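Local coordinates for histidine-rich glycoprotein (Oryctolagus cuniculus, PDB 4CCV) that acts as a plasma adapter glycoprotein that binds heme, heparin, heparan sulfate, thrombospondin, plasminogen and divalent metal ions, and helps regulate coagulation, fibrinolysis and angiogenesis, at residues Tyr32-Thr44 / Tyr54-Ser66. Numbering follows the deposited sequence.
With NAG (2-acetamido-2-deoxy-beta-D-glucopyranose), chain B; GSH (glutathione), chain C.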
loop_
_atom_site.group_PDB
_atom_site.type_symbol
_atom_site.label_atom_id
_atom_site.label_comp_id
_atom_site.label_asym_id
_atom_site.label_seq_id
_atom_site.Cartn_x
_atom_site.Cartn_y
_atom_site.Cartn_z
ATOM N N TYR A 32 10.942 -7.905 -2.410
ATOM C CA TYR A 32 9.649 -7.537 -2.945
ATOM C C TYR A 32 9.500 -7.476 -4.457
ATOM O O TYR A 32 8.435 -7.089 -4.922
ATOM C CB TYR A 32 9.230 -6.182 -2.370
ATOM C CG TYR A 32 8.860 -6.205 -0.896
ATOM C CD1 TYR A 32 9.816 -6.166 0.098
ATOM C CD2 TYR A 32 7.534 -6.211 -0.523
ATOM C CE1 TYR A 32 9.443 -6.153 1.451
ATOM C CE2 TYR A 32 7.146 -6.229 0.793
ATOM C CZ TYR A 32 8.098 -6.187 1.776
ATOM O OH TYR A 32 7.627 -6.173 3.063
ATOM N N ALA A 33 10.470 -7.945 -5.225
ATOM C CA ALA A 33 10.428 -7.813 -6.695
ATOM C C ALA A 33 9.174 -8.439 -7.345
ATOM O O ALA A 33 8.715 -7.956 -8.368
ATOM C CB ALA A 33 11.703 -8.397 -7.311
ATOM N N SER A 34 8.649 -9.539 -6.786
ATOM C CA SER A 34 7.525 -10.235 -7.401
ATOM C C SER A 34 6.154 -9.720 -6.924
ATOM O O SER A 34 5.118 -10.294 -7.267
ATOM C CB SER A 34 7.595 -11.740 -7.066
ATOM O OG SER A 34 7.229 -11.912 -5.692
ATOM N N PHE A 35 6.107 -8.680 -6.100
ATOM C CA PHE A 35 4.874 -8.352 -5.394
ATOM C C PHE A 35 3.860 -7.588 -6.296
ATOM O O PHE A 35 4.254 -6.860 -7.205
ATOM C CB PHE A 35 5.173 -7.556 -4.108
ATOM C CG PHE A 35 5.498 -8.396 -2.894
ATOM C CD1 PHE A 35 6.590 -9.243 -2.861
ATOM C CD2 PHE A 35 4.725 -8.293 -1.758
ATOM C CE1 PHE A 35 6.892 -10.003 -1.736
ATOM C CE2 PHE A 35 5.025 -9.013 -0.606
ATOM C CZ PHE A 35 6.098 -9.887 -0.596
ATOM N N ARG A 36 2.569 -7.798 -6.044
ATOM C CA ARG A 36 1.485 -7.069 -6.740
ATOM C C ARG A 36 0.398 -6.672 -5.760
ATOM O O ARG A 36 0.257 -7.287 -4.727
ATOM C CB ARG A 36 0.891 -7.934 -7.817
ATOM C CG ARG A 36 1.928 -8.372 -8.813
ATOM C CD ARG A 36 1.205 -9.155 -9.885
ATOM N NE ARG A 36 2.064 -9.588 -10.979
ATOM C CZ ARG A 36 1.639 -10.342 -11.993
ATOM N NH1 ARG A 36 0.367 -10.756 -12.046
ATOM N NH2 ARG A 36 2.489 -10.684 -12.957
ATOM N N VAL A 37 -0.298 -5.575 -6.052
ATOM C CA VAL A 37 -1.353 -5.067 -5.197
ATOM C C VAL A 37 -2.502 -6.029 -5.291
ATOM O O VAL A 37 -2.853 -6.468 -6.426
ATOM C CB VAL A 37 -1.829 -3.649 -5.716
ATOM C CG1 VAL A 37 -3.094 -3.214 -4.987
ATOM C CG2 VAL A 37 -0.668 -2.700 -5.469
ATOM N N ASP A 38 -3.073 -6.354 -4.125
ATOM C CA ASP A 38 -4.248 -7.210 -4.049
ATOM C C ASP A 38 -5.461 -6.231 -4.105
ATOM O O ASP A 38 -6.056 -6.081 -5.189
ATOM C CB ASP A 38 -4.215 -8.098 -2.799
ATOM C CG ASP A 38 -5.274 -9.202 -2.841
ATOM O OD1 ASP A 38 -6.199 -9.111 -3.698
ATOM O OD2 ASP A 38 -5.182 -10.152 -2.016
ATOM N N ARG A 39 -5.820 -5.578 -2.992
ATOM C CA ARG A 39 -6.999 -4.674 -2.938
ATOM C C ARG A 39 -6.555 -3.387 -2.254
ATOM O O ARG A 39 -5.733 -3.444 -1.310
ATOM C CB ARG A 39 -8.129 -5.211 -2.062
ATOM C CG ARG A 39 -8.796 -6.461 -2.564
ATOM C CD ARG A 39 -9.936 -6.961 -1.692
ATOM N NE ARG A 39 -10.297 -8.305 -2.204
ATOM C CZ ARG A 39 -10.088 -9.476 -1.559
ATOM N NH1 ARG A 39 -9.616 -9.516 -0.319
ATOM N NH2 ARG A 39 -10.425 -10.635 -2.128
ATOM N N VAL A 40 -7.111 -2.254 -2.680
ATOM C CA VAL A 40 -7.045 -1.027 -1.900
ATOM C C VAL A 40 -8.040 -1.180 -0.773
ATOM O O VAL A 40 -9.211 -1.438 -1.050
ATOM C CB VAL A 40 -7.357 0.216 -2.777
ATOM C CG1 VAL A 40 -7.294 1.483 -1.943
ATOM C CG2 VAL A 40 -6.322 0.345 -3.864
ATOM N N GLU A 41 -7.589 -1.089 0.481
ATOM C CA GLU A 41 -8.421 -1.402 1.643
ATOM C C GLU A 41 -9.100 -0.199 2.304
ATOM O O GLU A 41 -10.217 -0.321 2.801
ATOM C CB GLU A 41 -7.552 -2.119 2.708
ATOM C CG GLU A 41 -6.745 -3.290 2.142
ATOM C CD GLU A 41 -7.456 -4.620 2.214
ATOM O OE1 GLU A 41 -8.392 -4.683 3.018
ATOM O OE2 GLU A 41 -7.057 -5.611 1.536
ATOM N N ARG A 42 -8.457 0.958 2.248
ATOM C CA ARG A 42 -8.885 2.153 2.958
ATOM C C ARG A 42 -8.086 3.352 2.459
ATOM O O ARG A 42 -6.894 3.244 2.155
ATOM C CB ARG A 42 -8.668 1.929 4.482
ATOM C CG ARG A 42 -9.104 3.122 5.307
ATOM C CD ARG A 42 -9.065 2.857 6.791
ATOM N NE ARG A 42 -7.708 2.601 7.237
ATOM C CZ ARG A 42 -7.341 2.478 8.496
ATOM N NH1 ARG A 42 -8.219 2.559 9.486
ATOM N NH2 ARG A 42 -6.058 2.263 8.743
ATOM N N VAL A 43 -8.720 4.511 2.370
ATOM C CA VAL A 43 -8.019 5.734 2.021
ATOM C C VAL A 43 -8.475 6.820 2.987
ATOM O O VAL A 43 -9.685 7.092 3.150
ATOM C CB VAL A 43 -8.329 6.208 0.607
ATOM C CG1 VAL A 43 -7.685 7.568 0.288
ATOM C CG2 VAL A 43 -7.970 5.141 -0.443
ATOM N N THR A 44 -7.491 7.391 3.653
ATOM C CA THR A 44 -7.687 8.456 4.643
ATOM C C THR A 44 -7.119 9.749 4.080
ATOM O O THR A 44 -6.090 9.712 3.417
ATOM C CB THR A 44 -6.852 8.143 5.900
ATOM O OG1 THR A 44 -7.263 6.896 6.406
ATOM C CG2 THR A 44 -7.071 9.185 6.975
ATOM N N TYR A 54 -2.893 11.892 1.430
ATOM C CA TYR A 54 -3.774 10.708 1.325
ATOM C C TYR A 54 -2.982 9.522 1.758
ATOM O O TYR A 54 -1.865 9.346 1.299
ATOM C CB TYR A 54 -4.266 10.446 -0.116
ATOM C CG TYR A 54 -5.194 11.499 -0.636
ATOM C CD1 TYR A 54 -4.681 12.660 -1.184
ATOM C CD2 TYR A 54 -6.571 11.365 -0.540
ATOM C CE1 TYR A 54 -5.516 13.663 -1.652
ATOM C CE2 TYR A 54 -7.427 12.366 -0.987
ATOM C CZ TYR A 54 -6.885 13.511 -1.570
ATOM O OH TYR A 54 -7.660 14.541 -2.013
ATOM N N TYR A 55 -3.559 8.725 2.648
ATOM C CA TYR A 55 -2.926 7.528 3.185
ATOM C C TYR A 55 -3.684 6.372 2.585
ATOM O O TYR A 55 -4.891 6.177 2.842
ATOM C CB TYR A 55 -2.923 7.509 4.727
ATOM C CG TYR A 55 -2.119 8.692 5.278
ATOM C CD1 TYR A 55 -0.741 8.607 5.464
ATOM C CD2 TYR A 55 -2.732 9.886 5.608
ATOM C CE1 TYR A 55 -0.015 9.695 5.973
ATOM C CE2 TYR A 55 -2.004 10.981 6.091
ATOM C CZ TYR A 55 -0.652 10.868 6.299
ATOM O OH TYR A 55 0.093 11.974 6.746
ATOM N N VAL A 56 -3.019 5.709 1.646
ATOM C CA VAL A 56 -3.649 4.668 0.861
ATOM C C VAL A 56 -3.184 3.369 1.468
ATOM O O VAL A 56 -2.002 3.078 1.354
ATOM C CB VAL A 56 -3.210 4.718 -0.596
ATOM C CG1 VAL A 56 -3.874 3.597 -1.395
ATOM C CG2 VAL A 56 -3.596 6.056 -1.202
ATOM N N ASP A 57 -4.104 2.602 2.076
ATOM C CA ASP A 57 -3.803 1.337 2.779
ATOM C C ASP A 57 -4.223 0.237 1.828
ATOM O O ASP A 57 -5.357 0.234 1.376
ATOM C CB ASP A 57 -4.598 1.158 4.085
ATOM C CG ASP A 57 -4.250 2.202 5.155
ATOM O OD1 ASP A 57 -3.138 2.698 5.056
ATOM O OD2 ASP A 57 -5.061 2.551 6.044
ATOM N N PHE A 58 -3.291 -0.639 1.506
ATOM C CA PHE A 58 -3.502 -1.655 0.477
ATOM C C PHE A 58 -2.885 -2.992 0.829
ATOM O O PHE A 58 -1.913 -3.044 1.604
ATOM C CB PHE A 58 -3.120 -1.155 -0.948
ATOM C CG PHE A 58 -1.695 -0.819 -1.157
ATOM C CD1 PHE A 58 -1.213 0.445 -0.846
ATOM C CD2 PHE A 58 -0.828 -1.725 -1.722
ATOM C CE1 PHE A 58 0.097 0.781 -1.114
ATOM C CE2 PHE A 58 0.495 -1.411 -1.957
ATOM C CZ PHE A 58 0.945 -0.124 -1.689
ATOM N N SER A 59 -3.508 -4.084 0.332
ATOM C CA SER A 59 -2.974 -5.412 0.517
ATOM C C SER A 59 -2.122 -5.733 -0.684
ATOM O O SER A 59 -2.349 -5.184 -1.769
ATOM C CB SER A 59 -4.075 -6.471 0.691
ATOM O OG SER A 59 -5.119 -6.247 -0.195
ATOM N N VAL A 60 -1.130 -6.592 -0.454
ATOM C CA VAL A 60 -0.230 -7.093 -1.476
ATOM C C VAL A 60 -0.080 -8.622 -1.422
ATOM O O VAL A 60 -0.335 -9.209 -0.393
ATOM C CB VAL A 60 1.152 -6.405 -1.382
ATOM C CG1 VAL A 60 0.995 -4.899 -1.672
ATOM C CG2 VAL A 60 1.866 -6.648 -0.026
ATOM N N ARG A 61 0.364 -9.225 -2.523
ATOM C CA ARG A 61 0.705 -10.637 -2.581
ATOM C C ARG A 61 2.118 -10.821 -3.109
ATOM O O ARG A 61 2.569 -10.108 -3.997
ATOM C CB ARG A 61 -0.236 -11.390 -3.533
ATOM C CG ARG A 61 -1.668 -11.480 -3.054
ATOM C CD ARG A 61 -1.775 -12.141 -1.683
ATOM N NE ARG A 61 -3.173 -12.467 -1.364
ATOM C CZ ARG A 61 -3.579 -13.551 -0.686
ATOM N NH1 ARG A 61 -2.688 -14.441 -0.257
ATOM N NH2 ARG A 61 -4.883 -13.755 -0.465
ATOM N N ASN A 62 2.793 -11.819 -2.558
ATOM C CA ASN A 62 4.123 -12.206 -2.988
ATOM C C ASN A 62 3.978 -13.218 -4.098
ATOM O O ASN A 62 3.808 -14.431 -3.825
ATOM C CB ASN A 62 4.869 -12.842 -1.807
ATOM C CG ASN A 62 6.288 -13.189 -2.143
ATOM O OD1 ASN A 62 6.636 -13.355 -3.303
ATOM N ND2 ASN A 62 7.123 -13.319 -1.126
ATOM N N CYS A 63 4.014 -12.756 -5.344
ATOM C CA CYS A 63 3.664 -13.668 -6.446
ATOM C C CYS A 63 4.680 -14.780 -6.669
ATOM O O CYS A 63 4.358 -15.780 -7.344
ATOM C CB CYS A 63 3.406 -12.929 -7.752
ATOM S SG CYS A 63 2.027 -11.759 -7.541
ATOM N N SER A 64 5.894 -14.662 -6.132
ATOM C CA SER A 64 6.810 -15.785 -6.308
ATOM C C SER A 64 6.301 -17.004 -5.489
ATOM O O SER A 64 6.557 -18.183 -5.857
ATOM C CB SER A 64 8.244 -15.420 -5.990
ATOM O OG SER A 64 8.472 -15.409 -4.619
ATOM N N ARG A 65 5.557 -16.719 -4.420
ATOM C CA ARG A 65 4.895 -17.789 -3.663
ATOM C C ARG A 65 3.651 -18.385 -4.334
ATOM O O ARG A 65 3.091 -19.306 -3.803
ATOM C CB ARG A 65 4.608 -17.367 -2.244
ATOM C CG ARG A 65 5.881 -17.435 -1.415
ATOM C CD ARG A 65 5.766 -16.562 -0.225
ATOM N NE ARG A 65 6.904 -16.670 0.681
ATOM C CZ ARG A 65 6.871 -17.248 1.876
ATOM N NH1 ARG A 65 5.777 -17.858 2.309
ATOM N NH2 ARG A 65 7.955 -17.224 2.637
ATOM N N SER A 66 3.248 -17.903 -5.516
ATOM C CA SER A 66 2.223 -18.605 -6.275
ATOM C C SER A 66 2.810 -19.743 -7.071
ATOM O O SER A 66 2.059 -20.516 -7.671
ATOM C CB SER A 66 1.457 -17.680 -7.222
ATOM O OG SER A 66 2.299 -17.096 -8.218
HETATM C C1 NAG B . 8.509 -13.640 -1.326
HETATM C C2 NAG B . 9.426 -13.148 -0.235
HETATM C C3 NAG B . 10.828 -13.570 -0.629
HETATM C C4 NAG B . 10.974 -15.040 -0.921
HETATM C C5 NAG B . 9.951 -15.533 -1.932
HETATM C C6 NAG B . 9.903 -17.087 -1.990
HETATM C C7 NAG B . 9.230 -11.010 1.018
HETATM C C8 NAG B . 9.365 -9.488 1.024
HETATM N N2 NAG B . 9.480 -11.693 -0.095
HETATM O O3 NAG B . 11.673 -13.216 0.408
HETATM O O4 NAG B . 12.220 -15.166 -1.546
HETATM O O5 NAG B . 8.658 -15.033 -1.599
HETATM O O6 NAG B . 9.693 -17.530 -0.642
HETATM O O7 NAG B . 8.827 -11.532 2.039
HETATM N N1 GSH C . -4.511 -12.373 -5.705
HETATM C CA1 GSH C . -4.865 -11.573 -6.855
HETATM C C1 GSH C . -5.408 -12.518 -7.922
HETATM O O11 GSH C . -6.386 -13.251 -7.600
HETATM O O12 GSH C . -4.928 -12.611 -9.064
HETATM C CB1 GSH C . -3.626 -10.716 -7.076
HETATM C CG1 GSH C . -3.323 -10.458 -8.541
HETATM C CD1 GSH C . -2.296 -11.400 -9.128
HETATM O OE1 GSH C . -1.822 -11.023 -10.157
HETATM N N2 GSH C . -1.860 -12.574 -8.596
HETATM C CA2 GSH C . -0.808 -13.316 -9.306
HETATM C C2 GSH C . -1.243 -14.073 -10.550
HETATM O O2 GSH C . -0.357 -14.417 -11.329
HETATM C CB2 GSH C . -0.118 -14.254 -8.333
HETATM S SG2 GSH C . 0.380 -13.255 -6.889
HETATM N N3 GSH C . -2.551 -14.376 -10.707
HETATM C CA3 GSH C . -3.107 -15.285 -11.726
HETATM C C3 GSH C . -2.602 -15.029 -13.131
HETATM O O31 GSH C . -2.794 -13.894 -13.631
HETATM O O32 GSH C . -2.006 -15.957 -13.737
HETATM O O HOH W 1 -5.982 5.021 5.121
#
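This is the antiparallel beta hairpin of the second cystatin domain, strands 35-47 and 51-62, in the sheet that packs against helix 15-27. F35 and N62 face each other in a non-hydrogen-bonded pair. The CA of N62 sits over the centre of the F35 ring, 3.7 Å from its centroid, and Y32 covers the opposite face. CG2 of V60 meets the ring edge. With CG anti to the backbone N (chi1 -176°), the N62 amide lies over the CE1 rim of the ring, and its ND2 carries the N-linked glycan. The acetyl methyl of that sugar lies over the Y32 ring.

The register slips twice along the pair. After V37 a beta bulge brings D38 and R39 round S59. The S59 hydroxyl accepts from the N of R39 and donates to OE2 of E41 (OG to OE2 2.7 Å) on its anti lone pair. E41 bends at chi2 (-91°) to get there. Next, E41 and R42 both face D57 in a classic bulge: the O of D57 takes a bond from N of E41 at 2.7 Å and a weak one from N of R42.

On the face opposite F35, V40 and V43, R42 grips OD2 of D57 side-on with NE and NH2, both 2.9 Å away, while OD1 pairs with R78 of strand 73-84. A second salt bridge forms near the first bulge. OD2 of D38 lies close to the guanidinium plane of R61, and NE of R61 reaches it at 3.1 Å from above the carboxylate plane.

Beyond the strands, C63 is S-glutathionylated, and R36 lies beside it. The R36 chain runs extended past SG of C63, its CD 3.6 Å away, and its NH1 donates to OE1 of the glutathione at 2.9 Å.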